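Local atomic coordinates of putative secreted endoglycosylceramidase (Rhodococcus hoagii, PDB entry 6JYZ), a protein that probably hydrolyses O-glycosyl bonds as a family 5 glycoside hydrolase, acting as an endogalactosylceramidase that releases the sugar portion of galactosylceramide-type glycolipids from ceramide. Residues W330-D335 / A340-R345; L293-I298 / E303-E308; D123-A128 / A358-T363. One frame throughout, in Å; residues are numbered along the deposited sequence.

All three contacts belong to the (beta/alpha)8 barrel of the family 5 glycoside hydrolases. Contact 2 joins the loop following strand 287-289 to the start of helix 307-321, and contact 1, next along the chain, fastens the loop following strand 326-330 to helix 336-353. Their centres are about 11 Å apart; Ser297 OG is probably hydrogen-bonded to Gly331 O, and Glu308 forms a salt bridge with Arg345. Contact 3, about 17 Å from contact 1 and 19 Å from contact 2, centre to centre, encloses both in sequence. It lies at the C-terminal ends of strands 119-124 and 356-359, the end of the barrel that holds the active site in such glycoside hydrolases; Trp330 O reaches Trp360 N, linking contacts 1 and 3.

Contact 1 of 3, residues W330-D335 / A340-R345; sequences WGWFGD and AGQVRR
Trp332 of the loop and Val343 of the helix make the closest backbone approach, with their CA atoms 7.1 Å apart, and the gap between is filled by side chains. The Trp332 indole lays one face against Gln342: CB sits 3.8 Å from the centroid of the five-membered ring and 24° off its normal, a CH-pi contact whose nearest ring atom is CE2. The indole is fixed at its polar end too, since Trp332 NE1 donates to Gln296 O. Val343 forks between two aromatic rings. Its CG2 touches Trp332 CE3 at 3.8 Å, while CG1, which lies anti to the backbone N (chi1 179°), reaches Trp330 CH2 at 3.9 Å, meeting that ring at its edge. Within the loop, Trp330 CZ3 lies in plane at the edge of the Trp332 indole. In the (beta/alpha)8 barrel this is the loop from the seventh strand, 326-330, into the helix that follows, 336-353, with Asp335 as N-cap, its OD1 taking the backbone N of Asp337. Phe346 stacks on Trp330, whereas Phe401 and Gln404 of helix 399-405 touch Val343 as well.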
loop_
_atom_site.group_PDB
_atom_site.type_symbol
_atom_site.label_atom_id
_atom_site.label_comp_id
_atom_site.label_asym_id
_atom_site.label_seq_id
_atom_site.Cartn_x
_atom_site.Cartn_y
_atom_site.Cartn_z
ATOM N N TRP A 330 -1.606 -6.352 -2.396
ATOM C CA TRP A 330 -1.792 -7.725 -2.879
ATOM C C TRP A 330 -2.828 -8.320 -1.969
ATOM O O TRP A 330 -3.092 -7.829 -0.862
ATOM C CB TRP A 330 -0.472 -8.490 -2.836
ATOM C CG TRP A 330 0.034 -8.777 -1.454
ATOM C CD1 TRP A 330 0.820 -7.955 -0.666
ATOM C CD2 TRP A 330 -0.110 -10.030 -0.746
ATOM N NE1 TRP A 330 1.152 -8.599 0.510
ATOM C CE2 TRP A 330 0.600 -9.861 0.474
ATOM C CE3 TRP A 330 -0.783 -11.221 -1.023
ATOM C CZ2 TRP A 330 0.731 -10.912 1.381
ATOM C CZ3 TRP A 330 -0.616 -12.280 -0.146
ATOM C CH2 TRP A 330 0.126 -12.115 1.035
ATOM N N GLY A 331 -3.491 -9.378 -2.423
ATOM C CA GLY A 331 -4.457 -10.019 -1.522
ATOM C C GLY A 331 -5.369 -10.937 -2.304
ATOM O O GLY A 331 -5.459 -10.857 -3.530
ATOM N N TRP A 332 -6.008 -11.832 -1.538
ATOM C CA TRP A 332 -7.053 -12.730 -2.051
ATOM C C TRP A 332 -8.329 -12.429 -1.307
ATOM O O TRP A 332 -8.309 -12.044 -0.135
ATOM C CB TRP A 332 -6.651 -14.220 -1.916
ATOM C CG TRP A 332 -5.877 -14.640 -3.137
ATOM C CD1 TRP A 332 -6.381 -15.325 -4.217
ATOM C CD2 TRP A 332 -4.489 -14.387 -3.462
ATOM N NE1 TRP A 332 -5.404 -15.487 -5.168
ATOM C CE2 TRP A 332 -4.238 -14.913 -4.735
ATOM C CE3 TRP A 332 -3.396 -13.770 -2.816
ATOM C CZ2 TRP A 332 -3.016 -14.824 -5.405
ATOM C CZ3 TRP A 332 -2.167 -13.714 -3.444
ATOM C CH2 TRP A 332 -1.974 -14.221 -4.721
ATOM N N PHE A 333 -9.460 -12.595 -2.012
ATOM C CA PHE A 333 -10.733 -12.021 -1.558
ATOM C C PHE A 333 -11.855 -13.057 -1.428
ATOM O O PHE A 333 -12.966 -12.660 -1.059
ATOM C CB PHE A 333 -11.147 -10.876 -2.509
ATOM C CG PHE A 333 -10.036 -9.840 -2.610
ATOM C CD1 PHE A 333 -9.781 -9.012 -1.525
ATOM C CD2 PHE A 333 -9.239 -9.772 -3.765
ATOM C CE1 PHE A 333 -8.685 -8.139 -1.557
ATOM C CE2 PHE A 333 -8.193 -8.834 -3.807
ATOM C CZ PHE A 333 -7.945 -8.027 -2.710
ATOM N N GLY A 334 -11.550 -14.299 -1.761
ATOM C CA GLY A 334 -12.576 -15.362 -1.699
ATOM C C GLY A 334 -12.390 -16.206 -0.441
ATOM O O GLY A 334 -11.966 -15.769 0.617
ATOM N N ASP A 335 -12.776 -17.478 -0.613
ATOM C CA ASP A 335 -12.806 -18.414 0.508
ATOM C C ASP A 335 -11.381 -18.837 0.869
ATOM O O ASP A 335 -10.688 -19.404 0.021
ATOM C CB ASP A 335 -13.584 -19.667 0.075
ATOM C CG ASP A 335 -13.740 -20.737 1.131
ATOM O OD1 ASP A 335 -13.180 -20.622 2.261
ATOM O OD2 ASP A 335 -14.627 -21.588 0.851
ATOM N N ALA A 340 -6.034 -20.075 0.495
ATOM C CA ALA A 340 -4.889 -19.899 1.368
ATOM C C ALA A 340 -3.616 -20.412 0.724
ATOM O O ALA A 340 -2.539 -19.897 0.990
ATOM C CB ALA A 340 -5.152 -20.589 2.689
ATOM N N GLY A 341 -3.691 -21.378 -0.168
ATOM C CA GLY A 341 -2.498 -21.886 -0.825
ATOM C C GLY A 341 -1.859 -20.858 -1.767
ATOM O O GLY A 341 -0.652 -20.826 -1.962
ATOM N N GLN A 342 -2.720 -20.018 -2.372
ATOM C CA GLN A 342 -2.192 -18.941 -3.200
ATOM C C GLN A 342 -1.519 -17.890 -2.308
ATOM O O GLN A 342 -0.461 -17.417 -2.674
ATOM C CB GLN A 342 -3.358 -18.187 -3.842
ATOM C CG GLN A 342 -4.403 -19.055 -4.488
ATOM C CD GLN A 342 -3.784 -19.424 -5.758
ATOM O OE1 GLN A 342 -2.845 -20.214 -5.741
ATOM N NE2 GLN A 342 -4.376 -18.890 -6.865
ATOM N N VAL A 343 -2.116 -17.582 -1.182
ATOM C CA VAL A 343 -1.493 -16.667 -0.224
ATOM C C VAL A 343 -0.145 -17.203 0.221
ATOM O O VAL A 343 0.869 -16.480 0.290
ATOM C CB VAL A 343 -2.437 -16.334 0.939
ATOM C CG1 VAL A 343 -1.747 -15.399 1.909
ATOM C CG2 VAL A 343 -3.723 -15.724 0.374
ATOM N N ARG A 344 -0.066 -18.525 0.504
ATOM C CA ARG A 344 1.183 -19.138 0.869
ATOM C C ARG A 344 2.219 -19.001 -0.228
ATOM O O ARG A 344 3.371 -18.680 0.067
ATOM C CB ARG A 344 0.871 -20.615 1.221
ATOM C CG ARG A 344 2.142 -21.382 1.605
ATOM C CD ARG A 344 1.735 -22.842 1.913
ATOM N NE ARG A 344 2.877 -23.707 2.112
ATOM C CZ ARG A 344 2.825 -24.910 2.702
ATOM N NH1 ARG A 344 1.677 -25.370 3.189
ATOM N NH2 ARG A 344 3.933 -25.635 2.811
ATOM N N ARG A 345 1.834 -19.269 -1.469
ATOM C CA ARG A 345 2.745 -19.094 -2.579
ATOM C C ARG A 345 3.259 -17.642 -2.677
ATOM O O ARG A 345 4.403 -17.401 -3.015
ATOM C CB ARG A 345 2.059 -19.456 -3.927
ATOM C CG ARG A 345 1.911 -20.977 -4.096
ATOM C CD ARG A 345 0.917 -21.287 -5.208
ATOM N NE ARG A 345 1.341 -20.775 -6.494
ATOM C CZ ARG A 345 0.529 -20.557 -7.517
ATOM N NH1 ARG A 345 -0.751 -20.927 -7.395
ATOM N NH2 ARG A 345 0.978 -20.099 -8.679
#

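Contact 2 of 3, residues L293-I298 / E303-E308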
loop_
_atom_site.group_PDB
_atom_site.type_symbol
_atom_site.label_atom_id
_atom_site.label_comp_id
_atom_site.label_asym_id
_atom_site.label_seq_id
_atom_site.Cartn_x
_atom_site.Cartn_y
_atom_site.Cartn_z
ATOM N N LEU A 293 0.571 -6.597 -6.959
ATOM C CA LEU A 293 0.786 -7.960 -7.540
ATOM C C LEU A 293 -0.440 -8.824 -7.371
ATOM O O LEU A 293 -0.551 -9.628 -6.431
ATOM C CB LEU A 293 2.013 -8.603 -6.892
ATOM C CG LEU A 293 3.305 -7.812 -7.025
ATOM C CD1 LEU A 293 4.510 -8.609 -6.464
ATOM C CD2 LEU A 293 3.625 -7.494 -8.483
ATOM N N TYR A 294 -1.402 -8.640 -8.276
ATOM C CA TYR A 294 -2.708 -9.276 -8.209
ATOM C C TYR A 294 -2.850 -10.481 -9.159
ATOM O O TYR A 294 -3.970 -11.001 -9.289
ATOM C CB TYR A 294 -3.828 -8.244 -8.460
ATOM C CG TYR A 294 -4.134 -7.391 -7.239
ATOM C CD1 TYR A 294 -4.556 -7.931 -6.026
ATOM C CD2 TYR A 294 -4.022 -6.012 -7.263
ATOM C CE1 TYR A 294 -4.931 -7.155 -4.938
ATOM C CE2 TYR A 294 -4.393 -5.193 -6.200
ATOM C CZ TYR A 294 -4.840 -5.777 -5.037
ATOM O OH TYR A 294 -5.268 -5.066 -3.942
ATOM N N SER A 295 -1.741 -10.962 -9.738
ATOM C CA SER A 295 -1.791 -12.147 -10.593
ATOM C C SER A 295 -2.369 -13.333 -9.824
ATOM O O SER A 295 -2.003 -13.613 -8.683
ATOM C CB SER A 295 -0.484 -12.459 -11.181
ATOM O OG SER A 295 -0.001 -11.385 -12.002
ATOM N N GLN A 296 -3.288 -14.018 -10.497
ATOM C CA GLN A 296 -4.021 -15.194 -9.982
ATOM C C GLN A 296 -4.906 -14.830 -8.812
ATOM O O GLN A 296 -5.404 -15.732 -8.086
ATOM C CB GLN A 296 -3.132 -16.414 -9.704
ATOM C CG GLN A 296 -2.411 -16.796 -10.950
ATOM C CD GLN A 296 -1.796 -18.169 -10.870
ATOM O OE1 GLN A 296 -0.750 -18.411 -10.284
ATOM N NE2 GLN A 296 -2.448 -19.105 -11.547
ATOM N N SER A 297 -5.212 -13.541 -8.607
ATOM C CA SER A 297 -6.201 -13.087 -7.675
ATOM C C SER A 297 -7.361 -12.409 -8.418
ATOM O O SER A 297 -8.476 -12.905 -8.436
ATOM C CB SER A 297 -5.642 -12.161 -6.575
ATOM O OG SER A 297 -6.680 -11.781 -5.744
ATOM N N ILE A 298 -7.073 -11.251 -9.046
ATOM C CA ILE A 298 -8.099 -10.430 -9.671
ATOM C C ILE A 298 -7.661 -9.947 -11.052
ATOM O O ILE A 298 -8.284 -9.008 -11.585
ATOM C CB ILE A 298 -8.572 -9.277 -8.756
ATOM C CG1 ILE A 298 -7.399 -8.352 -8.397
ATOM C CG2 ILE A 298 -9.300 -9.819 -7.515
ATOM C CD1 ILE A 298 -7.874 -7.046 -7.743
ATOM N N GLU A 303 -4.995 -17.445 -14.988
ATOM C CA GLU A 303 -3.820 -18.300 -15.069
ATOM C C GLU A 303 -2.544 -17.531 -15.411
ATOM O O GLU A 303 -1.439 -17.966 -15.015
ATOM C CB GLU A 303 -4.085 -19.449 -16.045
ATOM C CG GLU A 303 -4.796 -19.077 -17.318
ATOM C CD GLU A 303 -5.676 -20.208 -17.839
ATOM O OE1 GLU A 303 -5.265 -21.376 -17.705
ATOM O OE2 GLU A 303 -6.788 -19.928 -18.350
ATOM N N PHE A 304 -2.614 -16.436 -16.189
ATOM C CA PHE A 304 -1.433 -15.839 -16.725
ATOM C C PHE A 304 -1.398 -14.345 -16.471
ATOM O O PHE A 304 -2.379 -13.670 -16.840
ATOM C CB PHE A 304 -1.362 -16.031 -18.246
ATOM C CG PHE A 304 -1.413 -17.501 -18.618
ATOM C CD1 PHE A 304 -0.406 -18.385 -18.187
ATOM C CD2 PHE A 304 -2.469 -17.988 -19.381
ATOM C CE1 PHE A 304 -0.445 -19.734 -18.564
ATOM C CE2 PHE A 304 -2.472 -19.326 -19.791
ATOM C CZ PHE A 304 -1.485 -20.197 -19.350
ATOM N N PRO A 305 -0.329 -13.753 -15.924
ATOM C CA PRO A 305 0.833 -14.439 -15.358
ATOM C C PRO A 305 0.442 -15.233 -14.134
ATOM O O PRO A 305 -0.527 -14.963 -13.446
ATOM C CB PRO A 305 1.788 -13.309 -14.868
ATOM C CG PRO A 305 1.256 -12.033 -15.549
ATOM C CD PRO A 305 -0.191 -12.275 -15.796
ATOM N N SER A 306 1.279 -16.262 -13.846
ATOM C CA SER A 306 1.121 -16.942 -12.566
ATOM C C SER A 306 1.603 -16.019 -11.423
ATOM O O SER A 306 2.242 -14.997 -11.692
ATOM C CB SER A 306 1.979 -18.202 -12.513
ATOM O OG SER A 306 3.349 -17.855 -12.591
ATOM N N ILE A 307 1.321 -16.425 -10.188
ATOM C CA ILE A 307 1.807 -15.586 -9.062
ATOM C C ILE A 307 3.303 -15.408 -9.250
ATOM O O ILE A 307 3.863 -14.317 -9.127
ATOM C CB ILE A 307 1.528 -16.320 -7.742
ATOM C CG1 ILE A 307 0.031 -16.396 -7.494
ATOM C CG2 ILE A 307 2.239 -15.585 -6.595
ATOM C CD1 ILE A 307 -0.328 -17.232 -6.278
ATOM N N GLU A 308 4.056 -16.513 -9.501
ATOM C CA GLU A 308 5.501 -16.457 -9.494
ATOM C C GLU A 308 6.040 -15.683 -10.690
ATOM O O GLU A 308 7.027 -14.961 -10.584
ATOM C CB GLU A 308 6.095 -17.881 -9.468
ATOM C CG GLU A 308 5.814 -18.615 -8.143
ATOM C CD GLU A 308 4.416 -19.234 -8.050
ATOM O OE1 GLU A 308 3.618 -19.248 -9.022
ATOM O OE2 GLU A 308 4.032 -19.631 -6.858
HETATM O O HOH W 1 -2.979 -13.510 -13.486
#
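Gln296 OE1 is gripped by two donors: the backbone N of Ile307, 2.9 Å away with an N-H...O angle of 152°, and Arg345 NH2 from helix 336-353. The Ile307 N-H approaches at 120° to the C=O bond and is tilted 28° out of the carbonyl plane. Beyond CG the glutamine chain is extended, carrying its amide across the backbone of Ser306, and NE2 donates to Ser302 O, so the amide is held at both ends. OE1 also packs 3.5 Å from Ile307 CG1. This is the start of helix 307-321, after the sixth strand of the (beta/alpha)8 barrel. Ser306 is the N-cap, its OG accepting from Asp309 N, and Gln296 supplies an acceptor for the N-H of the first helical residue. Arg345 also makes a salt bridge to Glu308, which joins this helix start to the neighbouring barrel helix. Alongside, Ser295 packs on the segment with the cis peptide before Pro305: its CB is 3.4 Å from Pro305 O, and OG lies 3.8 Å from Pro305 CG. A water bridges Gln296 N, at 3.0 Å, and Pro305 O, at 2.9 Å.

Contact 3 of 3, residues D123-A128 / A358-T363; sequences DMHQDA and AWWSWT
His125 and Trp360 reach for each other from opposite directions and meet through NE2 and CE1 of the imidazole and CZ3 and CH2 of the indole. NE2 of His125 lies 3.6 Å from Trp360 CZ3, and CE1 of His125 lies 3.7 Å from Trp360 CH2. The planes are nearly parallel, 15° apart, but the rings are slid past one another; the imidazole centroid is 5.3 Å from that of the six-membered ring of the indole, and the two barely overlap. In both residues the bond from CA to CB already points toward the other segment, and with CG anti to the backbone N, at chi1 of -154° in His125 and -174° in Trp360, the rings continue across. With the CA atoms of the two residues 12.7 Å apart, the contact rests on the side chains alone. It spans the (beta/alpha)8 barrel at the C-terminal ends of the third strand, 119-124, and the eighth, 356-359, with the first and second strands between them; in glycoside hydrolases of this fold the active site lies at this end of the barrel. The rings are set by further neighbours. His125 ND1 is hydrogen-bonded to Asp152 OD2, which would hold the rotation of the imidazole. Ser361, joined to Trp360 by a cis peptide, places its CB 3.5 Å above one face of the indole, toward the rim. That peptide is gripped by Asn383, whose ND2 donates to Trp360 O and whose OD1 accepts from Ser361 N. The same OD1 also takes Trp359 NE1, whose indole packs edge-to-face with Trp330 and Phe401. Tyr294, Asn85 and Asn46 also touch the Trp360 side chain.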
loop_
_atom_site.group_PDB
_atom_site.type_symbol
_atom_site.label_atom_id
_atom_site.label_comp_id
_atom_site.label_asym_id
_atom_site.label_seq_id
_atom_site.Cartn_x
_atom_site.Cartn_y
_atom_site.Cartn_z
ATOM N N ASP A 123 0.093 7.012 1.682
ATOM C CA ASP A 123 -0.400 6.715 0.340
ATOM C C ASP A 123 -1.529 7.669 -0.035
ATOM O O ASP A 123 -2.575 7.635 0.595
ATOM C CB ASP A 123 -0.884 5.253 0.328
ATOM C CG ASP A 123 -1.878 4.919 -0.752
ATOM O OD1 ASP A 123 -1.840 5.471 -1.852
ATOM O OD2 ASP A 123 -2.782 4.087 -0.437
ATOM N N MET A 124 -1.271 8.473 -1.065
ATOM C CA MET A 124 -2.313 9.370 -1.573
ATOM C C MET A 124 -3.265 8.502 -2.377
ATOM O O MET A 124 -3.003 8.212 -3.563
ATOM C CB MET A 124 -1.651 10.456 -2.415
ATOM C CG MET A 124 -2.583 11.623 -2.749
ATOM S SD MET A 124 -3.001 12.668 -1.286
ATOM C CE MET A 124 -1.420 13.426 -0.946
ATOM N N HIS A 125 -4.306 8.026 -1.730
ATOM C CA HIS A 125 -5.107 6.940 -2.262
ATOM C C HIS A 125 -6.256 7.480 -3.075
ATOM O O HIS A 125 -6.839 8.536 -2.819
ATOM C CB HIS A 125 -5.653 6.079 -1.116
ATOM C CG HIS A 125 -5.946 4.657 -1.539
ATOM N ND1 HIS A 125 -7.155 4.103 -1.917
ATOM C CD2 HIS A 125 -4.981 3.710 -1.664
ATOM C CE1 HIS A 125 -6.852 2.794 -2.246
ATOM N NE2 HIS A 125 -5.581 2.576 -2.094
ATOM N N GLN A 126 -6.707 6.705 -4.050
ATOM C CA GLN A 126 -7.919 7.010 -4.834
ATOM C C GLN A 126 -8.374 5.695 -5.443
ATOM O O GLN A 126 -7.554 4.801 -5.696
ATOM C CB GLN A 126 -7.637 8.055 -5.929
ATOM C CG GLN A 126 -6.655 7.607 -7.022
ATOM C CD GLN A 126 -7.226 6.699 -8.082
ATOM O OE1 GLN A 126 -6.473 5.841 -8.691
ATOM N NE2 GLN A 126 -8.452 6.821 -8.381
ATOM N N ASP A 127 -9.663 5.601 -5.697
ATOM C CA ASP A 127 -10.168 4.595 -6.637
ATOM C C ASP A 127 -11.121 5.325 -7.556
ATOM O O ASP A 127 -11.936 6.122 -7.085
ATOM C CB ASP A 127 -10.990 3.486 -5.942
ATOM C CG ASP A 127 -10.218 2.785 -4.856
ATOM O OD1 ASP A 127 -9.394 1.905 -5.194
ATOM O OD2 ASP A 127 -10.429 3.100 -3.664
ATOM N N ALA A 128 -11.036 5.067 -8.869
ATOM C CA ALA A 128 -11.982 5.690 -9.788
ATOM C C ALA A 128 -12.062 7.198 -9.565
ATOM O O ALA A 128 -13.138 7.793 -9.577
ATOM C CB ALA A 128 -13.368 5.043 -9.736
ATOM N N ALA A 358 2.313 -4.784 1.258
ATOM C CA ALA A 358 1.171 -4.531 2.137
ATOM C C ALA A 358 -0.053 -5.241 1.596
ATOM O O ALA A 358 -0.511 -4.972 0.468
ATOM C CB ALA A 358 0.926 -3.016 2.296
ATOM N N TRP A 359 -0.642 -6.113 2.446
ATOM C CA TRP A 359 -1.883 -6.793 2.121
ATOM C C TRP A 359 -3.035 -5.816 2.038
ATOM O O TRP A 359 -3.143 -4.903 2.859
ATOM C CB TRP A 359 -2.114 -7.806 3.257
ATOM C CG TRP A 359 -3.448 -8.478 3.276
ATOM C CD1 TRP A 359 -4.542 -8.100 3.991
ATOM C CD2 TRP A 359 -3.770 -9.750 2.661
ATOM N NE1 TRP A 359 -5.556 -9.048 3.850
ATOM C CE2 TRP A 359 -5.110 -10.058 3.065
ATOM C CE3 TRP A 359 -3.082 -10.658 1.850
ATOM C CZ2 TRP A 359 -5.737 -11.265 2.705
ATOM C CZ3 TRP A 359 -3.715 -11.848 1.492
ATOM C CH2 TRP A 359 -5.017 -12.138 1.921
ATOM N N TRP A 360 -3.926 -6.042 1.069
ATOM C CA TRP A 360 -5.213 -5.315 0.999
ATOM C C TRP A 360 -6.247 -6.273 1.622
ATOM O O TRP A 360 -6.551 -7.266 0.945
ATOM C CB TRP A 360 -5.581 -4.944 -0.447
ATOM C CG TRP A 360 -6.811 -4.087 -0.438
ATOM C CD1 TRP A 360 -8.124 -4.506 -0.406
ATOM C CD2 TRP A 360 -6.831 -2.648 -0.270
ATOM N NE1 TRP A 360 -8.947 -3.406 -0.298
ATOM C CE2 TRP A 360 -8.181 -2.278 -0.162
ATOM C CE3 TRP A 360 -5.843 -1.678 -0.226
ATOM C CZ2 TRP A 360 -8.565 -0.930 -0.006
ATOM C CZ3 TRP A 360 -6.210 -0.355 -0.018
ATOM C CH2 TRP A 360 -7.552 -0.005 0.074
ATOM N N SER A 361 -6.785 -6.023 2.803
ATOM C CA SER A 361 -6.558 -4.842 3.634
ATOM C C SER A 361 -6.835 -5.197 5.087
ATOM O O SER A 361 -7.381 -6.273 5.402
ATOM C CB SER A 361 -7.435 -3.709 3.194
ATOM O OG SER A 361 -8.783 -4.014 3.468
ATOM N N TRP A 362 -6.520 -4.264 5.979
ATOM C CA TRP A 362 -6.745 -4.458 7.412
ATOM C C TRP A 362 -8.210 -4.571 7.722
ATOM O O TRP A 362 -8.629 -5.532 8.418
ATOM C CB TRP A 362 -6.079 -3.306 8.148
ATOM C CG TRP A 362 -6.228 -3.396 9.639
ATOM C CD1 TRP A 362 -6.931 -2.558 10.434
ATOM C CD2 TRP A 362 -5.587 -4.360 10.454
ATOM N NE1 TRP A 362 -6.836 -3.003 11.735
ATOM C CE2 TRP A 362 -6.005 -4.081 11.767
ATOM C CE3 TRP A 362 -4.735 -5.445 10.206
ATOM C CZ2 TRP A 362 -5.618 -4.887 12.851
ATOM C CZ3 TRP A 362 -4.357 -6.263 11.276
ATOM C CH2 TRP A 362 -4.812 -5.963 12.568
ATOM N N THR A 363 -9.015 -3.573 7.326
ATOM C CA THR A 363 -10.466 -3.619 7.597
ATOM C C THR A 363 -11.214 -3.046 6.411
ATOM O O THR A 363 -10.767 -2.058 5.775
ATOM C CB THR A 363 -10.895 -2.779 8.831
ATOM O OG1 THR A 363 -10.326 -1.487 8.784
ATOM C CG2 THR A 363 -10.464 -3.414 10.151
#